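Local coordinates for Arf-GAP with coiled-coil, ANK repeat and PH domain-containing protein 2 (Homo sapiens, PDB 6IF3) that acts as a GTPase-activating protein for the small GTPase ARF6 and interacts with RAB35, for which its ankyrin repeats, the part held in this chain, are required, at residues D35-A39 / N67-Q73; A52-L58 / L88-Q93; A102-A106 / A133-E137. One frame throughout, in Å; residues are numbered along the deposited sequence.

In the fold
From the N terminus the chain runs as helix pairs of an ankyrin-repeat stack, and each contact joins segments about one repeat apart in sequence. Contact 1 closes the first loop, bringing 35-39, after helix 23-31, against 67-73, after helix 58-66. Contact 2 opens inside that loop, at 52-58, and closes beyond it at 88-93, so the two cross along the chain without touching; contact 2 ties the turn within ANK 1 to the turn within ANK 2. Contact 3 follows in series and joins the loop 102-106 to helix 124-141. Contacts 1 and 3 meet through Asn72 OD1 and Asn103 N, a probable hydrogen bond of 2.8 Å.

Contact 1: residues D35-A39 / N67-Q73; sequences DVNWA and NGANVNQ
Successive loops of an ankyrin-repeat stack meet here, each lying after the second helix of a pair, and the amide of Asn37 reaches across to the backbone of Asn70. Asn37 OD1 accepts from Asn70 N at 2.8 Å, in the carbonyl plane and on a lone pair, with a nearly straight N-H...O angle of 177°. CG lies anti to the carbonyl carbon (chi1 -69°), which carries the amide over to the next loop; asparagine offers the carbonyl oxygen, and its short chain suffices because Val36 CA and Ala69 CA are 5.6 Å apart. The same OD1 takes a second hydrogen bond from a water that also donates to Asn70 O. In return Gln73, its chain extended, sends NE2 to the backbone Asn37 O at 3.0 Å, and the two side-chain amides cross with their planes 48° apart. Each loop has a type I turn braced by an Asx turn, Asp35 OD1 accepting from Asn37 N and Asn70 OD1 from Asn72 N. Gly68, with positive phi, ends helix 58-66 in a Schellman motif, a conformation in which a CB would clash with the preceding carbonyl. Beside it the branched Val36, which also packs on Leu64, brings CG2 to Ala69 CB at 4.0 Å.

Contact 2: residues A52-L58 / L88-Q93; sequences AVLGGSL and LGHTGQ
His90 and Gln93 reach from the turn between the two helices of ANK 2 into the equivalent turn of ANK 1, where Val53 and Gly56 receive them. The His90 side chain, CG anti to the carbonyl carbon (chi1 -67°), directs its ring edge at the end of helix 48-55: Val53 O lies near the ring plane, 3.0 Å from CE1. ND1 donates to Gln93 OE1 at 2.9 Å, coming from above the amide plane, and so ties the amide to the imidazole. Leu88 CB sits over the centre of one ring face. Gln93 is extended beyond CG, long enough to bring OE1 within 3.3 Å of Val53 CG1 while NE2 makes a weak hydrogen bond to Ser57 O. Two leucines of 52-58 add methyl contacts. Leu54 CD2 meets Leu88 CD1 at 3.6 Å; Leu58, with CG anti to the backbone N (chi1 -170°), rests CD1 on the carbonyl O of Gly92, where the lack of a side chain leaves room for the leucine. Around this turn-to-turn junction, Val53 also packs on His84 and Ala85 of helix 81-88 and on Phe97 of helix 91-99, while Gln93 touches Cys61 of helix 58-66.

Contact 3: residues A102-A106 / A133-E137; sequences ANQHA and ARMNE
The loop 102-106, without regular helix or strand, faces one side of helix 124-141, with the CA atoms of Gln104 and Arg134 8.5 Å apart. This joins ANK 2 to ANK 3 in the ankyrin-repeat stack. Gln104 has CG between its backbone N and carbonyl carbon (chi1 72°), and from there its extended chain crosses Arg134. Arg134 NE donates to Gln104 OE1 in a nearly straight bond of 2.7 Å; the oxygen lies in the guanidinium plane, but the donor stands above the amide plane, the two planes being 75° apart. Gln104 NE2 reaches back to Leu130 O on the helix, so both ends of the amide are used, which suits glutamine to this buried place. One water links Arg134 NH2 with Gln104 O and OE1, and NH2 also has a long, weak ion pair with Asp113. His105 lays CE1 over the centre of the guanidinium face, 3.8 Å above it, its ring tilted 43° to that plane. An alanine in place of Arg134 would remove the NE donor and the flat group against which His105 CE1 rests, and would probably leave Gln104 OE1 with one bond fewer and the His105 ring less firmly placed. In an Asx turn, Asn103 OD1 accepts from His105 N. Glu137 suits its place because its two oxygens divide the work: OE2 accepts from two waters, one bound to Gln104 N and the other to Gln104 NE2. The imidazole supplies an N-H for the other, His105 NE2 donating to OE1 at 2.7 Å on the syn lone pair, close to the ring plane.

Contact 1: residues D35-A39 / N67-Q73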
ATOM      1  N   ASP A  35     -34.929  -0.287  10.630  1.00 18.74           N
ATOM      2  CA  ASP A  35     -33.787  -1.179  10.692  1.00 17.23           C
ATOM      3  C   ASP A  35     -32.620  -0.502  10.004  1.00 18.05           C
ATOM      4  O   ASP A  35     -32.675  -0.212   8.798  1.00 19.88           O
ATOM      5  CB  ASP A  35     -34.115  -2.499  10.032  1.00 20.22           C
ATOM      6  CG  ASP A  35     -33.050  -3.555  10.239  1.00 20.94           C
ATOM      7  OD1 ASP A  35     -31.941  -3.239  10.739  1.00 21.49           O
ATOM      8  OD2 ASP A  35     -33.364  -4.725   9.909  1.00 26.97           O
ATOM      9  N   VAL A  36     -31.557  -0.291  10.760  1.00 18.91           N
ATOM     10  CA  VAL A  36     -30.390   0.359  10.195  1.00 18.10           C
ATOM     11  C   VAL A  36     -29.801  -0.475   9.029  1.00 18.85           C
ATOM     12  O   VAL A  36     -29.076   0.068   8.180  1.00 17.13           O
ATOM     13  CB  VAL A  36     -29.345   0.596  11.307  1.00 21.31           C
ATOM     14  CG1 VAL A  36     -28.781  -0.748  11.844  1.00 19.19           C
ATOM     15  CG2 VAL A  36     -28.261   1.564  10.868  1.00 26.76           C
ATOM     16  N   ASN A  37     -30.141  -1.772   8.984  1.00 18.34           N
ATOM     17  CA  ASN A  37     -29.675  -2.680   7.935  1.00 17.40           C
ATOM     18  C   ASN A  37     -30.781  -3.060   6.946  1.00 18.06           C
ATOM     19  O   ASN A  37     -30.675  -4.063   6.225  1.00 20.63           O
ATOM     20  CB  ASN A  37     -29.071  -3.938   8.577  1.00 20.80           C
ATOM     21  CG  ASN A  37     -27.784  -3.643   9.302  1.00 21.24           C
ATOM     22  OD1 ASN A  37     -26.874  -3.001   8.748  1.00 19.29           O
ATOM     23  ND2 ASN A  37     -27.686  -4.099  10.547  1.00 24.43           N
ATOM     24  N   TRP A  38     -31.819  -2.228   6.900  1.00 17.98           N
ATOM     25  CA  TRP A  38     -32.939  -2.435   5.988  1.00 16.59           C
ATOM     26  C   TRP A  38     -32.453  -2.590   4.553  1.00 20.46           C
ATOM     27  O   TRP A  38     -31.570  -1.854   4.112  1.00 18.64           O
ATOM     28  CB  TRP A  38     -33.897  -1.265   6.099  1.00 17.01           C
ATOM     29  CG  TRP A  38     -35.166  -1.428   5.265  1.00 18.34           C
ATOM     30  CD1 TRP A  38     -36.244  -2.211   5.579  1.00 20.75           C
ATOM     31  CD2 TRP A  38     -35.495  -0.762   4.038  1.00 18.78           C
ATOM     32  NE1 TRP A  38     -37.214  -2.078   4.616  1.00 22.31           N
ATOM     33  CE2 TRP A  38     -36.785  -1.189   3.666  1.00 21.62           C
ATOM     34  CE3 TRP A  38     -34.829   0.161   3.223  1.00 18.45           C
ATOM     35  CZ2 TRP A  38     -37.420  -0.741   2.502  1.00 20.52           C
ATOM     36  CZ3 TRP A  38     -35.476   0.612   2.064  1.00 17.66           C
ATOM     37  CH2 TRP A  38     -36.753   0.166   1.729  1.00 18.29           C
ATOM     38  N   ALA A  39     -32.986  -3.582   3.854  1.00 20.15           N
ATOM     39  CA  ALA A  39     -32.664  -3.813   2.437  1.00 18.56           C
ATOM     40  C   ALA A  39     -33.859  -3.454   1.570  1.00 22.98           C
ATOM     41  O   ALA A  39     -34.990  -3.922   1.815  1.00 25.05           O
ATOM     42  CB  ALA A  39     -32.249  -5.248   2.219  1.00 20.77           C
ATOM     43  N   ASN A  67     -24.769   3.574  14.860  1.00 19.06           N
ATOM     44  CA  ASN A  67     -26.106   3.124  15.244  1.00 18.27           C
ATOM     45  C   ASN A  67     -26.365   1.672  14.796  1.00 20.63           C
ATOM     46  O   ASN A  67     -27.510   1.234  14.702  1.00 24.82           O
ATOM     47  CB  ASN A  67     -27.157   4.085  14.685  1.00 22.15           C
ATOM     48  CG  ASN A  67     -27.213   5.371  15.462  1.00 24.29           C
ATOM     49  OD1 ASN A  67     -27.891   5.440  16.469  1.00 27.87           O
ATOM     50  ND2 ASN A  67     -26.470   6.385  15.024  1.00 25.03           N
ATOM     51  N   GLY A  68     -25.288   0.939  14.559  1.00 18.65           N
ATOM     52  CA  GLY A  68     -25.318  -0.508  14.416  1.00 20.45           C
ATOM     53  C   GLY A  68     -25.310  -1.075  13.007  1.00 20.39           C
ATOM     54  O   GLY A  68     -25.574  -2.272  12.819  1.00 21.64           O
ATOM     55  N   ALA A  69     -25.013  -0.241  12.018  1.00 17.29           N
ATOM     56  CA  ALA A  69     -24.957  -0.740  10.643  1.00 18.33           C
ATOM     57  C   ALA A  69     -23.892  -1.801  10.502  1.00 18.96           C
ATOM     58  O   ALA A  69     -22.789  -1.663  11.048  1.00 20.47           O
ATOM     59  CB  ALA A  69     -24.685   0.380   9.643  1.00 15.21           C
ATOM     60  N   ASN A  70     -24.222  -2.836   9.737  1.00 17.34           N
ATOM     61  CA  ASN A  70     -23.256  -3.868   9.357  1.00 19.61           C
ATOM     62  C   ASN A  70     -22.394  -3.337   8.226  1.00 17.93           C
ATOM     63  O   ASN A  70     -22.882  -3.147   7.124  1.00 17.37           O
ATOM     64  CB  ASN A  70     -24.026  -5.129   8.928  1.00 17.84           C
ATOM     65  CG  ASN A  70     -23.144  -6.271   8.550  1.00 19.00           C
ATOM     66  OD1 ASN A  70     -21.930  -6.145   8.394  1.00 20.42           O
ATOM     67  ND2 ASN A  70     -23.778  -7.440   8.373  1.00 22.68           N
ATOM     68  N   VAL A  71     -21.102  -3.129   8.494  1.00 15.67           N
ATOM     69  CA  VAL A  71     -20.175  -2.522   7.520  1.00 13.77           C
ATOM     70  C   VAL A  71     -19.983  -3.432   6.309  1.00 17.43           C
ATOM     71  O   VAL A  71     -19.543  -2.980   5.266  1.00 18.23           O
ATOM     72  CB  VAL A  71     -18.833  -2.197   8.201  1.00 16.11           C
ATOM     73  CG1 VAL A  71     -18.011  -3.458   8.437  1.00 18.23           C
ATOM     74  CG2 VAL A  71     -18.053  -1.134   7.396  1.00 17.94           C
ATOM     75  N   ASN A  72     -20.367  -4.702   6.423  1.00 16.63           N
ATOM     76  CA  ASN A  72     -20.106  -5.635   5.329  1.00 15.85           C
ATOM     77  C   ASN A  72     -21.348  -5.999   4.511  1.00 19.45           C
ATOM     78  O   ASN A  72     -21.213  -6.731   3.524  1.00 21.63           O
ATOM     79  CB  ASN A  72     -19.500  -6.925   5.861  1.00 18.34           C
ATOM     80  CG  ASN A  72     -18.099  -6.750   6.353  1.00 19.96           C
ATOM     81  OD1 ASN A  72     -17.306  -6.042   5.743  1.00 18.69           O
ATOM     82  ND2 ASN A  72     -17.778  -7.406   7.445  1.00 23.65           N
ATOM     83  N   GLN A  73     -22.541  -5.562   4.930  1.00 17.96           N
ATOM     84  CA  GLN A  73     -23.766  -6.110   4.338  1.00 17.47           C
ATOM     85  C   GLN A  73     -23.841  -5.735   2.870  1.00 14.97           C
ATOM     86  O   GLN A  73     -23.671  -4.553   2.500  1.00 16.46           O
ATOM     87  CB  GLN A  73     -25.021  -5.611   5.071  1.00 16.55           C
ATOM     88  CG  GLN A  73     -26.310  -6.249   4.519  1.00 19.54           C
ATOM     89  CD  GLN A  73     -27.500  -5.840   5.327  1.00 21.55           C
ATOM     90  OE1 GLN A  73     -27.394  -5.680   6.548  1.00 24.13           O
ATOM     91  NE2 GLN A  73     -28.622  -5.620   4.662  1.00 17.44           N
TER
HETATM   92  O   HOH W   1     -25.384  -2.324   6.444  1.00 16.59           O
HETATM   93  O   HOH W   2     -25.065  -5.276  12.209  1.00 51.11           O

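Contact 2: residues A52-L58 / L88-Q93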
ATOM      1  N   ALA A  52     -25.542   5.896   1.886  1.00 16.52           N
ATOM      2  CA  ALA A  52     -24.634   6.901   2.470  1.00 14.53           C
ATOM      3  C   ALA A  52     -23.373   7.008   1.637  1.00 14.08           C
ATOM      4  O   ALA A  52     -22.851   8.109   1.395  1.00 15.63           O
ATOM      5  CB  ALA A  52     -24.291   6.552   3.898  1.00 15.71           C
ATOM      6  N   VAL A  53     -22.912   5.861   1.155  1.00 15.18           N
ATOM      7  CA  VAL A  53     -21.718   5.841   0.293  1.00 14.28           C
ATOM      8  C   VAL A  53     -22.014   6.598  -1.006  1.00 14.14           C
ATOM      9  O   VAL A  53     -21.282   7.526  -1.408  1.00 16.82           O
ATOM     10  CB  VAL A  53     -21.284   4.399  -0.006  1.00 13.50           C
ATOM     11  CG1 VAL A  53     -20.222   4.396  -1.159  1.00 15.31           C
ATOM     12  CG2 VAL A  53     -20.736   3.745   1.273  1.00 13.28           C
ATOM     13  N   LEU A  54     -23.109   6.234  -1.658  1.00 12.70           N
ATOM     14  CA  LEU A  54     -23.481   6.876  -2.925  1.00 15.63           C
ATOM     15  C   LEU A  54     -23.674   8.390  -2.786  1.00 16.88           C
ATOM     16  O   LEU A  54     -23.384   9.154  -3.731  1.00 18.45           O
ATOM     17  CB  LEU A  54     -24.760   6.258  -3.481  1.00 15.44           C
ATOM     18  CG  LEU A  54     -24.722   4.766  -3.862  1.00 19.68           C
ATOM     19  CD1 LEU A  54     -26.102   4.294  -4.295  1.00 21.31           C
ATOM     20  CD2 LEU A  54     -23.722   4.493  -4.963  1.00 27.30           C
ATOM     21  N   GLY A  55     -24.199   8.816  -1.626  1.00 15.08           N
ATOM     22  CA  GLY A  55     -24.447  10.236  -1.360  1.00 15.72           C
ATOM     23  C   GLY A  55     -23.174  11.037  -1.122  1.00 16.13           C
ATOM     24  O   GLY A  55     -23.167  12.274  -1.204  1.00 17.59           O
ATOM     25  N   GLY A  56     -22.103  10.313  -0.823  1.00 16.39           N
ATOM     26  CA  GLY A  56     -20.778  10.903  -0.672  1.00 16.63           C
ATOM     27  C   GLY A  56     -20.346  11.450   0.680  1.00 22.54           C
ATOM     28  O   GLY A  56     -19.223  11.919   0.819  1.00 22.52           O
ATOM     29  N   SER A  57     -21.217  11.384   1.679  1.00 18.13           N
ATOM     30  CA  SER A  57     -20.953  11.963   2.983  1.00 19.42           C
ATOM     31  C   SER A  57     -20.248  10.982   3.910  1.00 19.92           C
ATOM     32  O   SER A  57     -20.701   9.854   4.110  1.00 22.64           O
ATOM     33  CB  SER A  57     -22.264  12.420   3.627  1.00 19.51           C
ATOM     34  OG  SER A  57     -22.049  12.853   4.959  1.00 20.85           O
ATOM     35  N   LEU A  58     -19.152  11.433   4.501  1.00 17.20           N
ATOM     36  CA  LEU A  58     -18.475  10.618   5.477  1.00 17.70           C
ATOM     37  C   LEU A  58     -19.277  10.552   6.785  1.00 18.14           C
ATOM     38  O   LEU A  58     -19.362   9.480   7.401  1.00 18.29           O
ATOM     39  CB  LEU A  58     -17.068  11.180   5.712  1.00 20.13           C
ATOM     40  CG  LEU A  58     -16.067  10.382   6.526  1.00 25.64           C
ATOM     41  CD1 LEU A  58     -15.848   9.035   5.871  1.00 23.89           C
ATOM     42  CD2 LEU A  58     -14.758  11.167   6.562  1.00 25.40           C
ATOM     43  N   LEU A  88     -16.536   4.333  -6.543  1.00 15.63           N
ATOM     44  CA  LEU A  88     -16.805   5.770  -6.716  1.00 18.90           C
ATOM     45  C   LEU A  88     -15.590   6.662  -6.405  1.00 18.18           C
ATOM     46  O   LEU A  88     -15.630   7.866  -6.659  1.00 20.84           O
ATOM     47  CB  LEU A  88     -17.987   6.183  -5.854  1.00 18.09           C
ATOM     48  CG  LEU A  88     -19.284   5.490  -6.277  1.00 19.68           C
ATOM     49  CD1 LEU A  88     -20.381   5.900  -5.329  1.00 21.55           C
ATOM     50  CD2 LEU A  88     -19.693   5.852  -7.700  1.00 21.60           C
ATOM     51  N   GLY A  89     -14.506   6.074  -5.883  1.00 17.15           N
ATOM     52  CA  GLY A  89     -13.284   6.836  -5.596  1.00 16.56           C
ATOM     53  C   GLY A  89     -13.393   7.612  -4.294  1.00 18.90           C
ATOM     54  O   GLY A  89     -12.696   8.604  -4.084  1.00 19.79           O
ATOM     55  N   HIS A  90     -14.290   7.165  -3.416  1.00 16.52           N
ATOM     56  CA  HIS A  90     -14.486   7.817  -2.115  1.00 15.33           C
ATOM     57  C   HIS A  90     -13.443   7.401  -1.085  1.00 16.84           C
ATOM     58  O   HIS A  90     -13.682   6.544  -0.197  1.00 17.42           O
ATOM     59  CB  HIS A  90     -15.888   7.515  -1.599  1.00 16.70           C
ATOM     60  CG  HIS A  90     -16.958   8.132  -2.433  1.00 16.23           C
ATOM     61  ND1 HIS A  90     -18.305   7.909  -2.213  1.00 17.81           N
ATOM     62  CD2 HIS A  90     -16.887   8.976  -3.492  1.00 19.47           C
ATOM     63  CE1 HIS A  90     -19.012   8.599  -3.090  1.00 18.80           C
ATOM     64  NE2 HIS A  90     -18.179   9.249  -3.885  1.00 21.79           N
ATOM     65  N   THR A  91     -12.272   8.020  -1.205  1.00 16.47           N
ATOM     66  CA  THR A  91     -11.112   7.652  -0.402  1.00 16.06           C
ATOM     67  C   THR A  91     -11.373   7.735   1.109  1.00 16.53           C
ATOM     68  O   THR A  91     -10.988   6.833   1.868  1.00 15.29           O
ATOM     69  CB  THR A  91      -9.926   8.540  -0.753  1.00 19.36           C
ATOM     70  OG1 THR A  91      -9.719   8.542  -2.184  1.00 24.08           O
ATOM     71  CG2 THR A  91      -8.674   8.009  -0.085  1.00 18.32           C
ATOM     72  N   GLY A  92     -12.067   8.778   1.540  1.00 15.44           N
ATOM     73  CA  GLY A  92     -12.329   8.941   2.970  1.00 15.50           C
ATOM     74  C   GLY A  92     -13.231   7.835   3.512  1.00 16.81           C
ATOM     75  O   GLY A  92     -12.974   7.316   4.606  1.00 15.75           O
ATOM     76  N   GLN A  93     -14.264   7.483   2.760  1.00 15.45           N
ATOM     77  CA  GLN A  93     -15.127   6.381   3.157  1.00 16.84           C
ATOM     78  C   GLN A  93     -14.378   5.058   3.165  1.00 16.96           C
ATOM     79  O   GLN A  93     -14.614   4.233   4.040  1.00 15.97           O
ATOM     80  CB  GLN A  93     -16.359   6.284   2.248  1.00 13.88           C
ATOM     81  CG  GLN A  93     -17.306   7.466   2.401  1.00 15.57           C
ATOM     82  CD  GLN A  93     -18.421   7.445   1.356  1.00 19.13           C
ATOM     83  OE1 GLN A  93     -18.375   6.676   0.397  1.00 18.27           O
ATOM     84  NE2 GLN A  93     -19.426   8.294   1.554  1.00 17.96           N
TER

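Contact 3: residues A102-A106 / A133-E137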
ATOM      1  N   ALA A 102     -14.167  -3.492   7.986  1.00 18.92           N
ATOM      2  CA  ALA A 102     -14.708  -3.978   6.719  1.00 18.06           C
ATOM      3  C   ALA A 102     -13.850  -5.081   6.111  1.00 20.56           C
ATOM      4  O   ALA A 102     -12.597  -5.023   6.150  1.00 21.49           O
ATOM      5  CB  ALA A 102     -14.859  -2.840   5.738  1.00 20.82           C
ATOM      6  N   ASN A 103     -14.523  -6.083   5.556  1.00 19.79           N
ATOM      7  CA  ASN A 103     -13.856  -7.201   4.870  1.00 17.55           C
ATOM      8  C   ASN A 103     -13.449  -6.822   3.455  1.00 18.70           C
ATOM      9  O   ASN A 103     -14.282  -6.730   2.541  1.00 18.94           O
ATOM     10  CB  ASN A 103     -14.791  -8.412   4.851  1.00 19.53           C
ATOM     11  CG  ASN A 103     -14.232  -9.557   4.063  1.00 20.84           C
ATOM     12  OD1 ASN A 103     -13.022  -9.633   3.855  1.00 21.49           O
ATOM     13  ND2 ASN A 103     -15.095 -10.504   3.678  1.00 23.24           N
ATOM     14  N   GLN A 104     -12.165  -6.537   3.267  1.00 16.59           N
ATOM     15  CA  GLN A 104     -11.735  -6.103   1.941  1.00 18.40           C
ATOM     16  C   GLN A 104     -11.458  -7.285   1.031  1.00 18.13           C
ATOM     17  O   GLN A 104     -11.146  -7.109  -0.144  1.00 21.59           O
ATOM     18  CB  GLN A 104     -10.509  -5.212   2.029  1.00 18.29           C
ATOM     19  CG  GLN A 104      -9.207  -5.931   2.403  1.00 20.32           C
ATOM     20  CD  GLN A 104      -8.021  -5.084   2.036  1.00 22.30           C
ATOM     21  OE1 GLN A 104      -7.646  -4.986   0.860  1.00 22.52           O
ATOM     22  NE2 GLN A 104      -7.439  -4.430   3.033  1.00 20.55           N
ATOM     23  N   HIS A 105     -11.571  -8.493   1.568  1.00 18.67           N
ATOM     24  CA  HIS A 105     -11.365  -9.705   0.762  1.00 18.05           C
ATOM     25  C   HIS A 105     -12.666 -10.143   0.067  1.00 19.00           C
ATOM     26  O   HIS A 105     -12.618 -10.978  -0.843  1.00 21.36           O
ATOM     27  CB  HIS A 105     -10.802 -10.808   1.651  1.00 21.56           C
ATOM     28  CG  HIS A 105      -9.505 -10.412   2.281  1.00 26.90           C
ATOM     29  ND1 HIS A 105      -8.300 -10.523   1.624  1.00 33.85           N
ATOM     30  CD2 HIS A 105      -9.237  -9.800   3.459  1.00 26.24           C
ATOM     31  CE1 HIS A 105      -7.337 -10.054   2.397  1.00 35.12           C
ATOM     32  NE2 HIS A 105      -7.879  -9.608   3.516  1.00 29.92           N
ATOM     33  N   ALA A 106     -13.791  -9.571   0.496  1.00 20.74           N
ATOM     34  CA  ALA A 106     -15.093  -9.888  -0.096  1.00 18.02           C
ATOM     35  C   ALA A 106     -15.079  -9.649  -1.600  1.00 20.75           C
ATOM     36  O   ALA A 106     -14.603  -8.603  -2.064  1.00 17.51           O
ATOM     37  CB  ALA A 106     -16.197  -9.033   0.568  1.00 17.04           C
ATOM     38  N   ALA A 133      -3.763  -1.562   4.942  1.00 16.65           N
ATOM     39  CA  ALA A 133      -4.659  -2.309   5.839  1.00 15.37           C
ATOM     40  C   ALA A 133      -4.387  -3.816   5.789  1.00 14.58           C
ATOM     41  O   ALA A 133      -4.471  -4.492   6.821  1.00 17.09           O
ATOM     42  CB  ALA A 133      -6.102  -2.015   5.491  1.00 15.37           C
ATOM     43  N   ARG A 134      -4.059  -4.345   4.606  1.00 14.85           N
ATOM     44  CA  ARG A 134      -3.652  -5.742   4.488  1.00 16.08           C
ATOM     45  C   ARG A 134      -2.356  -5.997   5.257  1.00 16.46           C
ATOM     46  O   ARG A 134      -2.209  -7.024   5.888  1.00 18.44           O
ATOM     47  CB  ARG A 134      -3.472  -6.160   3.024  1.00 19.86           C
ATOM     48  CG  ARG A 134      -4.783  -6.177   2.241  1.00 28.14           C
ATOM     49  CD  ARG A 134      -4.708  -7.029   0.957  1.00 36.19           C
ATOM     50  NE  ARG A 134      -5.971  -7.033   0.217  1.00 34.73           N
ATOM     51  CZ  ARG A 134      -6.309  -7.953  -0.681  1.00 32.74           C
ATOM     52  NH1 ARG A 134      -5.500  -8.979  -0.927  1.00 30.16           N
ATOM     53  NH2 ARG A 134      -7.479  -7.873  -1.304  1.00 35.91           N
ATOM     54  N   MET A 135      -1.410  -5.065   5.178  1.00 17.71           N
ATOM     55  CA  MET A 135      -0.165  -5.208   5.919  1.00 18.14           C
ATOM     56  C   MET A 135      -0.454  -5.337   7.429  1.00 18.51           C
ATOM     57  O   MET A 135       0.140  -6.170   8.109  1.00 19.43           O
ATOM     58  CB  MET A 135       0.748  -4.009   5.624  1.00 18.42           C
ATOM     59  CG  MET A 135       2.130  -4.133   6.243  1.00 23.20           C
ATOM     60  SD  MET A 135       3.119  -2.644   5.983  1.00 26.68           S
ATOM     61  CE  MET A 135       3.518  -2.778   4.257  1.00 30.59           C
ATOM     62  N   ASN A 136      -1.379  -4.518   7.927  1.00 18.11           N
ATOM     63  CA  ASN A 136      -1.814  -4.619   9.315  1.00 18.35           C
ATOM     64  C   ASN A 136      -2.435  -5.979   9.610  1.00 20.62           C
ATOM     65  O   ASN A 136      -2.181  -6.558  10.662  1.00 22.23           O
ATOM     66  CB  ASN A 136      -2.813  -3.518   9.657  1.00 19.73           C
ATOM     67  CG  ASN A 136      -2.133  -2.170   9.843  1.00 19.83           C
ATOM     68  OD1 ASN A 136      -0.903  -2.099   9.946  1.00 22.55           O
ATOM     69  ND2 ASN A 136      -2.927  -1.102   9.918  1.00 21.46           N
ATOM     70  N   GLU A 137      -3.225  -6.482   8.671  1.00 20.04           N
ATOM     71  CA  GLU A 137      -3.805  -7.837   8.839  1.00 23.84           C
ATOM     72  C   GLU A 137      -2.704  -8.873   8.964  1.00 25.58           C
ATOM     73  O   GLU A 137      -2.734  -9.749   9.848  1.00 28.16           O
ATOM     74  CB  GLU A 137      -4.710  -8.191   7.662  1.00 23.41           C
ATOM     75  CG  GLU A 137      -5.933  -7.313   7.509  1.00 26.91           C
ATOM     76  CD  GLU A 137      -6.841  -7.788   6.376  1.00 34.55           C
ATOM     77  OE1 GLU A 137      -6.533  -8.834   5.762  1.00 34.71           O
ATOM     78  OE2 GLU A 137      -7.880  -7.136   6.129  1.00 36.24           O
TER
HETATM   79  O   HOH W   3     -10.373  -7.311   5.494  1.00 25.02           O
HETATM   80  O   HOH W   4      -9.415  -5.847  -1.380  1.00 26.26           O
HETATM   81  O   HOH W   5      -8.338  -4.647   5.837  1.00 27.84           O